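Local coordinates for protein tannase (Fusobacterium nucleatum subsp. nucleatum ATCC 25586, PDB 6YQ4) that probably hydrolyses the ester bonds of gallotannins as a tannase with an alpha/beta-hydrolase type of core, and binds a magnesium ion, at residues G130-A135 and N366-D371; A202-C207 and E483-W488; Y275-K280 and L288-K293; N309-A314 and A470-G475; F382-N387 and S408-A413. One frame throughout, in Å; residues are numbered along the deposited sequence.

Contact 1. Residues G130-A135 and N366-D371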
# COMPACT_ATOMS: atom_id res chain seq x y z
N GLY A 130 9.87 12.35 9.87
CA GLY A 130 9.17 11.52 8.91
C GLY A 130 8.40 10.38 9.55
O GLY A 130 8.09 9.37 8.90
N LYS A 131 8.11 10.52 10.84
CA LYS A 131 7.18 9.63 11.48
C LYS A 131 5.76 9.99 11.06
O LYS A 131 5.49 11.08 10.55
CB LYS A 131 7.31 9.69 13.00
CG LYS A 131 8.73 9.58 13.52
CD LYS A 131 9.33 8.25 13.14
CE LYS A 131 10.35 7.83 14.17
NZ LYS A 131 10.79 6.44 13.94
N ALA A 132 4.85 9.05 11.30
CA ALA A 132 3.46 9.22 10.92
C ALA A 132 2.93 10.55 11.46
O ALA A 132 3.19 10.90 12.62
CB ALA A 132 2.64 8.06 11.47
N PRO A 133 2.16 11.31 10.68
CA PRO A 133 1.60 11.05 9.35
C PRO A 133 2.32 11.76 8.18
O PRO A 133 1.66 12.08 7.20
CB PRO A 133 0.18 11.57 9.50
CG PRO A 133 0.38 12.81 10.42
CD PRO A 133 1.54 12.49 11.31
N ALA A 134 3.63 11.95 8.27
CA ALA A 134 4.36 12.73 7.26
C ALA A 134 4.14 12.22 5.84
O ALA A 134 3.92 13.01 4.92
CB ALA A 134 5.87 12.74 7.59
N ALA A 135 4.27 10.91 5.61
CA ALA A 135 4.26 10.44 4.23
C ALA A 135 2.90 10.66 3.57
O ALA A 135 2.84 10.99 2.38
CB ALA A 135 4.66 8.96 4.13
N ASN A 366 6.21 -0.27 14.24
CA ASN A 366 6.63 0.38 15.49
C ASN A 366 7.41 1.66 15.22
O ASN A 366 7.17 2.70 15.83
CB ASN A 366 7.52 -0.55 16.30
CG ASN A 366 6.77 -1.68 16.94
OD1 ASN A 366 7.21 -2.84 16.86
ND2 ASN A 366 5.67 -1.37 17.64
N ASN A 367 8.39 1.57 14.30
CA ASN A 367 9.22 2.72 13.96
C ASN A 367 8.43 3.82 13.27
O ASN A 367 8.76 5.00 13.44
CB ASN A 367 10.39 2.26 13.09
CG ASN A 367 11.44 3.31 12.93
OD1 ASN A 367 11.42 4.06 11.97
ND2 ASN A 367 12.34 3.40 13.89
N LEU A 368 7.38 3.47 12.49
CA LEU A 368 6.54 4.49 11.85
C LEU A 368 5.80 5.34 12.88
O LEU A 368 5.61 6.54 12.66
CB LEU A 368 5.52 3.84 10.88
CG LEU A 368 4.26 4.62 10.41
CD1 LEU A 368 4.65 5.77 9.51
CD2 LEU A 368 3.19 3.70 9.71
N PHE A 369 5.43 4.75 14.02
CA PHE A 369 4.63 5.43 15.04
C PHE A 369 5.46 6.04 16.16
O PHE A 369 4.90 6.43 17.19
CB PHE A 369 3.58 4.47 15.62
CG PHE A 369 2.41 4.22 14.69
CD1 PHE A 369 1.61 5.26 14.27
CD2 PHE A 369 2.17 2.96 14.18
CE1 PHE A 369 0.58 5.06 13.39
CE2 PHE A 369 1.12 2.73 13.32
CZ PHE A 369 0.33 3.78 12.91
N GLY A 370 6.78 6.15 16.00
CA GLY A 370 7.52 7.08 16.83
C GLY A 370 7.08 8.51 16.58
O GLY A 370 6.17 8.74 15.77
N ASP A 371 7.67 9.48 17.27
CA ASP A 371 7.38 10.89 17.01
C ASP A 371 8.70 11.66 17.05
O ASP A 371 9.79 11.08 16.98
CB ASP A 371 6.31 11.40 17.98
CG ASP A 371 6.74 11.35 19.45
OD1 ASP A 371 7.95 11.15 19.72
OD2 ASP A 371 5.87 11.50 20.35
O HOH W 1 3.80 10.29 14.93
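Lys131 and Ala132 meet the C-terminal end of helix 364-368 and the residues just after it. The polar contacts come first. Ala132 N donates to Leu368 O at 3.0 Å, with an almost straight N-H...O angle of 177°. The ammonium group of Lys131 uses the neighbouring carbonyl. Its NZ lies 2.5 Å from Asn367 O, a short hydrogen bond whose donor is tilted 17° out of the carbonyl plane. A weak bond joins Lys131 NZ to Asn367 OD1 at 3.2 Å. The stronger partner of that side-chain oxygen is Arg119, and NZ also forms a salt bridge with Asp375.

The aliphatic part of Lys131 forms the next group. A bend at chi2 (-62°) carries CD toward Asn367, and the chain passes close to the backbone of Gly370. Lys131 CB comes to 3.1 Å from Gly370 O on the way.

Apolar packing is confined to a small patch. Ala132 CB touches Leu368 CD1 at 3.6 Å and approaches the Phe369 ring obliquely, 4.1 Å from CD1.

A water adds a polar link. It lies 2.5 Å from Ala132 O and 3.0 Å from Gly370 O and can donate to both, though other acceptors compete for its protons.

Pro133 follows Ala132 through a cis peptide bond and is the N-cap residue of helix 134-148. The contact thus joins the start of one helix to the end of another. Two carbonyls at a helix C terminus take donors from adjacent residues, and the positive charge placed there probably suits the partial negative charge of that helix end.

Contact 2. Residues A202-C207 and E483-W488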
# COMPACT_ATOMS: atom_id res chain seq x y z
N ALA A 202 -8.64 7.54 -8.77
CA ALA A 202 -8.64 6.09 -8.64
C ALA A 202 -7.38 5.66 -7.90
O ALA A 202 -6.35 6.33 -7.96
CB ALA A 202 -8.72 5.41 -10.01
N VAL A 203 -7.48 4.53 -7.21
CA VAL A 203 -6.41 3.98 -6.39
C VAL A 203 -6.02 2.65 -7.00
O VAL A 203 -6.88 1.81 -7.29
CB VAL A 203 -6.86 3.77 -4.93
CG1 VAL A 203 -5.84 2.96 -4.18
CG2 VAL A 203 -7.09 5.06 -4.24
N SER A 204 -4.72 2.44 -7.19
CA SER A 204 -4.18 1.12 -7.38
C SER A 204 -3.21 0.85 -6.24
O SER A 204 -2.37 1.70 -5.93
CB SER A 204 -3.47 0.97 -8.74
OG SER A 204 -2.52 -0.08 -8.65
N ALA A 205 -3.34 -0.33 -5.62
CA ALA A 205 -2.61 -0.69 -4.40
C ALA A 205 -2.21 -2.16 -4.48
O ALA A 205 -3.08 -3.04 -4.42
CB ALA A 205 -3.43 -0.45 -3.14
N TYR A 206 -0.91 -2.41 -4.59
CA TYR A 206 -0.35 -3.75 -4.51
C TYR A 206 0.00 -4.04 -3.06
O TYR A 206 0.65 -3.22 -2.41
CB TYR A 206 0.90 -3.90 -5.37
CG TYR A 206 0.64 -3.73 -6.84
CD1 TYR A 206 0.68 -2.48 -7.43
CD2 TYR A 206 0.34 -4.84 -7.65
CE1 TYR A 206 0.43 -2.33 -8.78
CE2 TYR A 206 0.10 -4.71 -9.00
CZ TYR A 206 0.15 -3.45 -9.55
OH TYR A 206 -0.07 -3.32 -10.88
N CYS A 207 -0.44 -5.19 -2.57
CA CYS A 207 -0.17 -5.76 -1.26
C CYS A 207 -0.13 -4.70 -0.16
O CYS A 207 0.85 -4.64 0.58
CB CYS A 207 1.13 -6.56 -1.29
SG CYS A 207 2.60 -5.73 -2.01
N GLU A 483 0.57 -4.54 -18.03
CA GLU A 483 -0.36 -4.54 -19.16
C GLU A 483 -1.80 -4.57 -18.66
O GLU A 483 -2.62 -3.74 -19.05
CB GLU A 483 -0.08 -5.70 -20.11
CG GLU A 483 -1.23 -5.95 -21.08
CD GLU A 483 -0.86 -6.89 -22.23
OE1 GLU A 483 -1.63 -6.98 -23.22
OE2 GLU A 483 0.21 -7.54 -22.16
N GLU A 484 -2.11 -5.48 -17.74
CA GLU A 484 -3.44 -5.52 -17.13
C GLU A 484 -3.74 -4.23 -16.36
O GLU A 484 -4.87 -3.73 -16.42
CB GLU A 484 -3.54 -6.73 -16.21
CG GLU A 484 -2.92 -7.95 -16.83
CD GLU A 484 -3.22 -9.21 -16.05
OE1 GLU A 484 -2.24 -9.89 -15.63
OE2 GLU A 484 -4.42 -9.52 -15.87
N LEU A 485 -2.76 -3.70 -15.63
CA LEU A 485 -3.00 -2.51 -14.82
C LEU A 485 -3.46 -1.36 -15.67
O LEU A 485 -4.42 -0.66 -15.33
CB LEU A 485 -1.75 -2.12 -14.04
CG LEU A 485 -1.85 -0.76 -13.33
CD1 LEU A 485 -2.98 -0.77 -12.33
CD2 LEU A 485 -0.55 -0.39 -12.63
N PHE A 486 -2.78 -1.12 -16.79
CA PHE A 486 -3.14 0.02 -17.62
C PHE A 486 -4.34 -0.27 -18.51
O PHE A 486 -4.97 0.66 -19.03
CB PHE A 486 -1.90 0.48 -18.42
CG PHE A 486 -0.93 1.32 -17.58
CD1 PHE A 486 -1.09 2.69 -17.48
CD2 PHE A 486 0.10 0.72 -16.87
CE1 PHE A 486 -0.22 3.46 -16.71
CE2 PHE A 486 0.97 1.48 -16.10
CZ PHE A 486 0.81 2.85 -16.01
N ASN A 487 -4.70 -1.54 -18.67
CA ASN A 487 -6.01 -1.86 -19.22
C ASN A 487 -7.12 -1.38 -18.27
O ASN A 487 -8.08 -0.73 -18.70
CB ASN A 487 -6.11 -3.36 -19.48
CG ASN A 487 -5.31 -3.80 -20.71
OD1 ASN A 487 -5.09 -3.01 -21.64
ND2 ASN A 487 -4.89 -5.05 -20.72
N TRP A 488 -6.97 -1.68 -16.97
CA TRP A 488 -7.93 -1.23 -15.96
C TRP A 488 -8.02 0.29 -15.92
O TRP A 488 -9.13 0.84 -15.85
CB TRP A 488 -7.53 -1.79 -14.60
CG TRP A 488 -8.42 -1.37 -13.48
CD1 TRP A 488 -9.64 -1.89 -13.17
CD2 TRP A 488 -8.18 -0.32 -12.54
NE1 TRP A 488 -10.17 -1.25 -12.08
CE2 TRP A 488 -9.29 -0.28 -11.67
CE3 TRP A 488 -7.13 0.58 -12.34
CZ2 TRP A 488 -9.40 0.64 -10.63
CZ3 TRP A 488 -7.22 1.47 -11.28
CH2 TRP A 488 -8.35 1.49 -10.44
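Ser204 of strand 202-206 and Leu485 of helix 482-493 are the nearest residues of two segments that run almost antiparallel, at 161°, with their axes 11.0 Å apart. Leu485 points toward the strand. Its CG is anti to the backbone N (chi1 171°), and the two methyl groups part beyond it. Leu485 CD1 goes to Ser204, 3.8 Å from OG. Leu485 CD2 goes to the edge of the Tyr206 ring, near its plane, and lies 3.4 Å from OH. Both hydroxyls have polar partners close by: Ser204 OG bonds to Asn163 and Tyr206 OH to Asp481.

The strand belongs to the central mixed sheet, between strands 160-163 and 435-439, and the helix is the last of the chain. A helix packed on the sheet and nearly antiparallel to its strand fits an alpha/beta-hydrolase core. Beyond the strand, Cys207 touches Asp444 and His476, which with Ser166 probably form a Ser-His-Asp triad.

One turn after Leu485, Trp488 points its six-membered ring at the first residues of the strand. Its CH2 lies 3.5 Å from Val203 O and 4.0 Å from Ala202 CB, and both approach the ring obliquely. No hydrogen bond crosses between the two segments.

Contact 3. Residues Y275-K280 and L288-K293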
# COMPACT_ATOMS: atom_id res chain seq x y z
N TYR A 275 -13.16 -8.31 16.37
CA TYR A 275 -12.94 -7.14 15.53
C TYR A 275 -13.67 -7.28 14.20
O TYR A 275 -14.41 -6.38 13.79
CB TYR A 275 -11.46 -6.90 15.29
CG TYR A 275 -11.22 -5.93 14.13
CD1 TYR A 275 -11.61 -4.58 14.23
CD2 TYR A 275 -10.65 -6.37 12.93
CE1 TYR A 275 -11.40 -3.70 13.17
CE2 TYR A 275 -10.45 -5.50 11.87
CZ TYR A 275 -10.82 -4.17 11.99
OH TYR A 275 -10.62 -3.34 10.91
N LEU A 276 -13.48 -8.41 13.52
CA LEU A 276 -14.12 -8.60 12.23
C LEU A 276 -15.64 -8.45 12.32
O LEU A 276 -16.25 -7.79 11.47
CB LEU A 276 -13.75 -9.95 11.65
CG LEU A 276 -14.40 -10.08 10.27
CD1 LEU A 276 -13.32 -10.24 9.22
CD2 LEU A 276 -15.44 -11.22 10.22
N ASN A 277 -16.27 -9.01 13.36
CA ASN A 277 -17.73 -8.88 13.46
C ASN A 277 -18.16 -7.45 13.70
O ASN A 277 -19.31 -7.10 13.42
CB ASN A 277 -18.28 -9.76 14.58
CG ASN A 277 -18.01 -11.20 14.34
OD1 ASN A 277 -17.78 -11.59 13.20
ND2 ASN A 277 -18.01 -12.00 15.40
N SER A 278 -17.27 -6.62 14.26
CA SER A 278 -17.64 -5.24 14.56
C SER A 278 -17.81 -4.41 13.29
O SER A 278 -18.49 -3.38 13.33
CB SER A 278 -16.59 -4.57 15.45
OG SER A 278 -15.39 -4.32 14.71
N LEU A 279 -17.17 -4.82 12.20
CA LEU A 279 -17.20 -4.09 10.94
C LEU A 279 -18.51 -4.29 10.19
O LEU A 279 -18.89 -3.42 9.39
CB LEU A 279 -16.01 -4.52 10.07
CG LEU A 279 -14.58 -4.53 10.67
CD1 LEU A 279 -13.54 -5.22 9.75
CD2 LEU A 279 -14.15 -3.13 10.97
N LYS A 280 -19.22 -5.39 10.43
CA LYS A 280 -20.49 -5.70 9.75
C LYS A 280 -20.32 -5.65 8.24
O LYS A 280 -21.01 -4.92 7.52
CB LYS A 280 -21.61 -4.77 10.23
CG LYS A 280 -21.68 -4.75 11.74
CD LYS A 280 -22.97 -4.17 12.26
CE LYS A 280 -22.96 -4.14 13.78
NZ LYS A 280 -22.57 -5.46 14.36
N LEU A 288 -23.88 -11.34 5.78
CA LEU A 288 -22.90 -10.84 6.73
C LEU A 288 -21.75 -11.82 6.84
O LEU A 288 -21.95 -13.03 6.96
CB LEU A 288 -23.52 -10.65 8.11
CG LEU A 288 -24.33 -9.38 8.37
CD1 LEU A 288 -25.45 -9.69 9.33
CD2 LEU A 288 -23.45 -8.23 8.89
N LEU A 289 -20.54 -11.28 6.80
CA LEU A 289 -19.33 -12.07 6.94
C LEU A 289 -18.94 -11.99 8.42
O LEU A 289 -18.66 -10.91 8.93
CB LEU A 289 -18.25 -11.53 6.00
CG LEU A 289 -18.67 -11.64 4.52
CD1 LEU A 289 -17.72 -10.93 3.61
CD2 LEU A 289 -18.79 -13.09 4.07
N THR A 290 -18.99 -13.12 9.11
CA THR A 290 -18.72 -13.17 10.54
C THR A 290 -17.79 -14.34 10.87
O THR A 290 -17.46 -15.18 10.01
CB THR A 290 -20.02 -13.29 11.33
OG1 THR A 290 -20.63 -14.55 11.04
CG2 THR A 290 -20.96 -12.14 10.99
N LEU A 291 -17.40 -14.40 12.14
CA LEU A 291 -16.61 -15.49 12.68
C LEU A 291 -17.16 -15.85 14.06
O LEU A 291 -17.49 -14.95 14.84
CB LEU A 291 -15.12 -15.12 12.78
CG LEU A 291 -14.39 -14.94 11.45
CD1 LEU A 291 -13.05 -14.18 11.60
CD2 LEU A 291 -14.19 -16.30 10.77
N ASP A 292 -17.29 -17.16 14.30
CA ASP A 292 -17.50 -17.75 15.63
C ASP A 292 -16.30 -17.52 16.54
O ASP A 292 -15.23 -17.07 16.12
CB ASP A 292 -17.70 -19.27 15.55
CG ASP A 292 -18.83 -19.70 14.63
OD1 ASP A 292 -19.79 -18.92 14.42
OD2 ASP A 292 -18.76 -20.85 14.14
N LYS A 293 -16.47 -17.90 17.81
CA LYS A 293 -15.39 -17.78 18.79
C LYS A 293 -14.26 -18.76 18.49
O LYS A 293 -13.10 -18.48 18.82
CB LYS A 293 -15.93 -17.99 20.21
CG LYS A 293 -16.77 -16.83 20.71
CD LYS A 293 -16.34 -16.35 22.09
CE LYS A 293 -17.28 -15.28 22.63
NZ LYS A 293 -17.76 -15.57 24.02
O HOH W 2 -18.10 -8.22 9.60
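Asn277, near the end of helix 259-279, reaches the backbone of Leu291 in the extended segment 288-293. Its CB starts the side chain to one side of that segment. CG is anti to the carbonyl carbon (chi1 -62°) and already lies 3.8 Å from Leu291 O. The amide then splits into an acceptor and a donor, and both are used. OD1 takes the N-H of Leu291 at 3.0 Å, on a lone pair in the carbonyl plane. The same oxygen rests against Thr290, 3.2 Å from its CA. ND2 gives a hydrogen to Leu291 O at 3.0 Å, with an N-H...O angle of 173°. That oxygen lies in the plane of the amide, only 1° out of it.

Leu276, the residue before, supplies the apolar side. Its CD2 touches Leu289 O at 3.5 Å and Leu291 CD1 at 4.0 Å. Phe299 of helix 298-316 and Ile454 of helix 450-461 also pack on Leu276. A water donates to both Leu276 O and Leu289 O and so joins the two backbones. At the exposed end, Leu288 CD2 lies 4.0 Å from Lys280 CA, where the helix has ended.

The contact folds the connection between helices 259-279 and 298-316 back on the first of them. The side-chain amide pairs with the N-H and C=O of a single residue, much as a neighbouring strand would. Two bonds to one residue fix the rotation of the amide and satisfy both backbone groups of Leu291 without a strand partner.

Contact 4. Residues N309-A314 and A470-G475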
# COMPACT_ATOMS: atom_id res chain seq x y z
N ASN A 309 -10.94 -19.09 -6.52
CA ASN A 309 -10.95 -18.33 -7.76
C ASN A 309 -9.54 -18.13 -8.28
O ASN A 309 -9.31 -18.23 -9.49
CB ASN A 309 -11.63 -16.98 -7.53
CG ASN A 309 -13.14 -17.08 -7.53
OD1 ASN A 309 -13.73 -18.16 -7.77
ND2 ASN A 309 -13.78 -15.96 -7.27
N SER A 310 -8.58 -17.85 -7.39
CA SER A 310 -7.18 -17.73 -7.80
C SER A 310 -6.67 -19.03 -8.43
O SER A 310 -6.10 -19.01 -9.53
CB SER A 310 -6.31 -17.34 -6.61
OG SER A 310 -4.93 -17.33 -7.00
N ALA A 311 -6.82 -20.17 -7.74
CA ALA A 311 -6.33 -21.44 -8.28
C ALA A 311 -7.03 -21.84 -9.58
O ALA A 311 -6.42 -22.47 -10.45
CB ALA A 311 -6.47 -22.55 -7.24
N ASN A 312 -8.30 -21.47 -9.76
CA ASN A 312 -8.97 -21.83 -11.01
C ASN A 312 -8.49 -20.98 -12.18
O ASN A 312 -8.44 -21.48 -13.32
CB ASN A 312 -10.47 -21.71 -10.86
CG ASN A 312 -11.05 -22.94 -10.26
OD1 ASN A 312 -10.49 -24.03 -10.42
ND2 ASN A 312 -12.16 -22.78 -9.55
N ARG A 313 -8.14 -19.72 -11.94
CA ARG A 313 -7.51 -18.94 -13.00
C ARG A 313 -6.16 -19.53 -13.37
O ARG A 313 -5.82 -19.64 -14.55
CB ARG A 313 -7.37 -17.48 -12.57
CG ARG A 313 -6.58 -16.61 -13.54
CD ARG A 313 -6.83 -15.12 -13.25
NE ARG A 313 -8.19 -14.71 -13.64
CZ ARG A 313 -9.18 -14.42 -12.79
NH1 ARG A 313 -10.37 -14.06 -13.25
NH2 ARG A 313 -8.97 -14.47 -11.48
N ALA A 314 -5.39 -19.95 -12.36
CA ALA A 314 -4.09 -20.56 -12.63
C ALA A 314 -4.23 -21.79 -13.51
O ALA A 314 -3.50 -21.95 -14.49
CB ALA A 314 -3.40 -20.91 -11.31
N ALA A 470 -6.29 -12.14 -5.94
CA ALA A 470 -5.10 -12.72 -5.31
C ALA A 470 -4.40 -13.56 -6.37
O ALA A 470 -4.70 -14.74 -6.53
CB ALA A 470 -5.45 -13.55 -4.09
N PRO A 471 -3.48 -12.97 -7.13
CA PRO A 471 -2.84 -13.71 -8.23
C PRO A 471 -2.05 -14.91 -7.72
O PRO A 471 -1.25 -14.80 -6.78
CB PRO A 471 -1.93 -12.66 -8.87
CG PRO A 471 -2.45 -11.34 -8.39
CD PRO A 471 -3.01 -11.58 -7.04
N TRP A 472 -2.25 -16.05 -8.37
CA TRP A 472 -1.64 -17.31 -7.97
C TRP A 472 -0.12 -17.29 -8.07
O TRP A 472 0.46 -16.70 -8.99
CB TRP A 472 -2.20 -18.44 -8.84
CG TRP A 472 -1.72 -19.78 -8.40
CD1 TRP A 472 -0.68 -20.50 -8.92
CD2 TRP A 472 -2.25 -20.56 -7.31
NE1 TRP A 472 -0.53 -21.69 -8.23
CE2 TRP A 472 -1.48 -21.75 -7.24
CE3 TRP A 472 -3.30 -20.37 -6.41
CZ2 TRP A 472 -1.73 -22.73 -6.29
CZ3 TRP A 472 -3.55 -21.34 -5.47
CH2 TRP A 472 -2.76 -22.51 -5.41
N GLY A 473 0.52 -17.96 -7.12
CA GLY A 473 1.96 -18.08 -7.11
C GLY A 473 2.71 -16.78 -6.94
O GLY A 473 3.90 -16.71 -7.28
N GLN A 474 2.06 -15.75 -6.43
CA GLN A 474 2.63 -14.41 -6.37
C GLN A 474 2.90 -14.03 -4.92
O GLN A 474 1.99 -14.10 -4.08
CB GLN A 474 1.69 -13.40 -7.04
CG GLN A 474 2.04 -11.93 -6.80
CD GLN A 474 3.34 -11.55 -7.48
OE1 GLN A 474 3.47 -11.67 -8.71
NE2 GLN A 474 4.33 -11.09 -6.69
N GLY A 475 4.14 -13.67 -4.62
CA GLY A 475 4.51 -13.19 -3.31
C GLY A 475 4.43 -11.68 -3.23
O GLY A 475 3.76 -11.02 -4.03
O HOH W 3 -4.62 -16.03 -10.25
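A type II beta turn, Pro471 to Gln474, follows strand 465-469 and sets Trp472 against Ser310, Ala311 and Ala314 of helix 298-316. Ser310 makes the direct polar link. Its OG is anti to the backbone N (chi1 175°) and donates to Ala470 O at 2.6 Å. The C=O...O angle is 171°, so the hydroxyl sits almost straight out from the carbonyl. The same OG lies at the edge of the indole, in its plane, 3.5 Å from Trp472 CE3. A water accepts from Trp472 N at 3.0 Å and makes a weak, long bond to Ser310 O.

The indole meets two alanines in different ways. Ala314 CB stands over one face of the five-membered ring, 3.9 Å from its centroid and 29° off the ring normal, a CH-pi contact. Ala311 CB comes obliquely to the six-membered ring, 3.6 Å from CZ3. Ser310 and Ala314 are one helical turn apart, so the Trp472 side chain spans that turn. The ring nitrogen has its own partner, Asp320 O, and Phe324 packs on the indole edge-to-face.

Within the turn, Gly473 takes the third position with a positive phi, as is usual for type II. The closing bond, Gln474 N to Pro471 O, is weak at 3.5 Å. Gln474 and Gly475 lead straight to His476, the probable histidine of a Ser-His-Asp triad. A loop that carries the histidine after the last strand of the central sheet is typical of the alpha/beta-hydrolase fold.

Contact 5. Residues F382-N387 and S408-A413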
# COMPACT_ATOMS: atom_id res chain seq x y z
N PHE A 382 -2.87 -4.49 22.72
CA PHE A 382 -2.41 -5.81 23.12
C PHE A 382 -0.92 -5.79 23.51
O PHE A 382 -0.55 -6.25 24.60
CB PHE A 382 -2.67 -6.82 22.00
CG PHE A 382 -2.08 -8.17 22.25
CD1 PHE A 382 -2.78 -9.12 22.98
CD2 PHE A 382 -0.79 -8.48 21.82
CE1 PHE A 382 -2.22 -10.37 23.26
CE2 PHE A 382 -0.20 -9.71 22.10
CZ PHE A 382 -0.91 -10.66 22.82
N SER A 383 -0.07 -5.29 22.62
CA SER A 383 1.36 -5.23 22.90
C SER A 383 1.67 -4.22 23.99
O SER A 383 2.55 -4.46 24.82
CB SER A 383 2.11 -4.90 21.62
OG SER A 383 1.76 -5.82 20.60
N PHE A 384 0.94 -3.10 24.02
CA PHE A 384 1.18 -2.12 25.07
C PHE A 384 0.88 -2.70 26.45
O PHE A 384 1.71 -2.62 27.36
CB PHE A 384 0.35 -0.85 24.82
CG PHE A 384 0.40 0.15 25.95
CD1 PHE A 384 1.44 1.07 26.02
CD2 PHE A 384 -0.57 0.16 26.94
CE1 PHE A 384 1.50 2.00 27.08
CE2 PHE A 384 -0.51 1.08 28.00
CZ PHE A 384 0.53 2.00 28.06
N ASP A 385 -0.30 -3.33 26.60
CA ASP A 385 -0.70 -3.85 27.91
C ASP A 385 0.25 -4.93 28.40
O ASP A 385 0.49 -5.05 29.61
CB ASP A 385 -2.12 -4.43 27.88
CG ASP A 385 -3.21 -3.36 27.82
OD1 ASP A 385 -2.91 -2.15 27.78
OD2 ASP A 385 -4.40 -3.74 27.80
N ILE A 386 0.76 -5.78 27.50
CA ILE A 386 1.75 -6.77 27.94
C ILE A 386 2.93 -6.07 28.60
O ILE A 386 3.35 -6.43 29.71
CB ILE A 386 2.22 -7.65 26.77
CG1 ILE A 386 1.18 -8.70 26.39
CG2 ILE A 386 3.50 -8.36 27.14
CD1 ILE A 386 1.65 -9.57 25.24
N ASN A 387 3.46 -5.05 27.93
CA ASN A 387 4.64 -4.37 28.45
C ASN A 387 4.31 -3.52 29.67
O ASN A 387 5.08 -3.47 30.63
CB ASN A 387 5.28 -3.53 27.34
CG ASN A 387 6.07 -4.38 26.36
OD1 ASN A 387 6.83 -5.26 26.76
ND2 ASN A 387 5.89 -4.14 25.07
N SER A 408 12.28 -0.16 31.73
CA SER A 408 11.45 0.08 30.55
C SER A 408 10.03 0.49 30.92
O SER A 408 9.43 -0.10 31.82
CB SER A 408 11.39 -1.16 29.66
OG SER A 408 11.22 -2.32 30.46
N ILE A 409 9.49 1.48 30.22
CA ILE A 409 8.08 1.85 30.34
C ILE A 409 7.56 2.12 28.94
O ILE A 409 8.14 2.93 28.20
CB ILE A 409 7.89 3.05 31.29
CG1 ILE A 409 6.46 3.62 31.24
CG2 ILE A 409 8.93 4.15 31.04
CD1 ILE A 409 5.37 2.75 31.86
N PRO A 410 6.48 1.46 28.50
CA PRO A 410 6.11 1.53 27.09
C PRO A 410 5.42 2.84 26.75
O PRO A 410 4.79 3.47 27.60
CB PRO A 410 5.17 0.34 26.91
CG PRO A 410 4.51 0.20 28.25
CD PRO A 410 5.55 0.61 29.26
N LYS A 411 5.56 3.24 25.49
CA LYS A 411 4.85 4.40 24.97
C LYS A 411 3.83 3.96 23.94
O LYS A 411 4.08 3.02 23.17
CB LYS A 411 5.83 5.41 24.38
CG LYS A 411 6.47 6.25 25.45
CD LYS A 411 7.82 6.81 24.99
CE LYS A 411 8.86 6.74 26.11
NZ LYS A 411 8.32 7.11 27.47
N MET A 412 2.68 4.62 23.93
CA MET A 412 1.61 4.33 22.99
C MET A 412 1.43 5.50 22.04
O MET A 412 1.35 6.65 22.48
CB MET A 412 0.29 4.04 23.72
CG MET A 412 -0.90 3.79 22.77
SD MET A 412 -0.98 2.09 22.14
CE MET A 412 -1.96 1.34 23.43
N ALA A 413 1.34 5.22 20.73
CA ALA A 413 1.11 6.25 19.73
C ALA A 413 -0.18 7.01 19.99
O ALA A 413 -1.13 6.47 20.55
CB ALA A 413 1.05 5.63 18.33
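The ring of Phe384 lies between Pro410 and Met412. The pyrrolidine CG of Pro410 is on one side of the ring plane, and Met412 CE and SD are on the other. Of Pro410, only the carbonyl O comes to the edge, near the ring plane and 3.6 Å from Phe384 CE1. Asp385 OD1, a neighbour in the same helix, is also at the edge and in the plane. The pyrrolidine of Pro410 crosses the phenyl side chain at about a right angle and puts its CG 3.7 Å from Phe384 CE1. Met412 also crosses Phe384 at about a right angle. Its SD stands 5.2 Å from the ring centroid, 39° off the normal, which makes a Met-aromatic contact without a position squarely over the face.

The methionine side chain is bent twice. Its chi3 of 89° turns the methyl group CE back to the root of the ring, 3.5 Å from Phe384 CB and 3.7 Å from Phe384 CG. Its CB lies 3.9 Å from Phe384 CD1.

Asn387, one turn further along helix 381-394, extends the apolar surface with its CB, 3.9 Å from Pro410 CB. The amide end looks to another partner: ND2 bonds to Leu359 O. His378 touches both Asn387 and Pro410, and its backbone also bonds to Lys411 and Ala413.

The contact lies near the protein surface and lays the extended segment before helix 415-420 against helix 381-394. No hydrogen bond joins the two segments directly. Their contact depends on apolar and sulfur-aromatic packing, in which Pro410 O probably finds the weakly positive hydrogens at the phenyl edge.

In the fold
Contact 1 opens at 130-135 and closes at 366-371, joining the start of helix 134-148 to the end of helix 364-368. Contact 2 opens within it at 202-207 and closes at 483-488, so they cross. Contact 3, nested within both, folds the connection after helix 259-279 back on it. Contact 4 follows in series, is nested in contact 2 and crosses contact 1. Contact 5, nested in contacts 2 and 4, follows contact 1 and lays the segment before helix 415-420 on helix 381-394. Contacts 2 and 4 tie the central sheet and its following loop to helices 482-493 and 298-316. Contacts 1 and 5 touch through Phe369 and Ala413, across the chain's centre from contact 2.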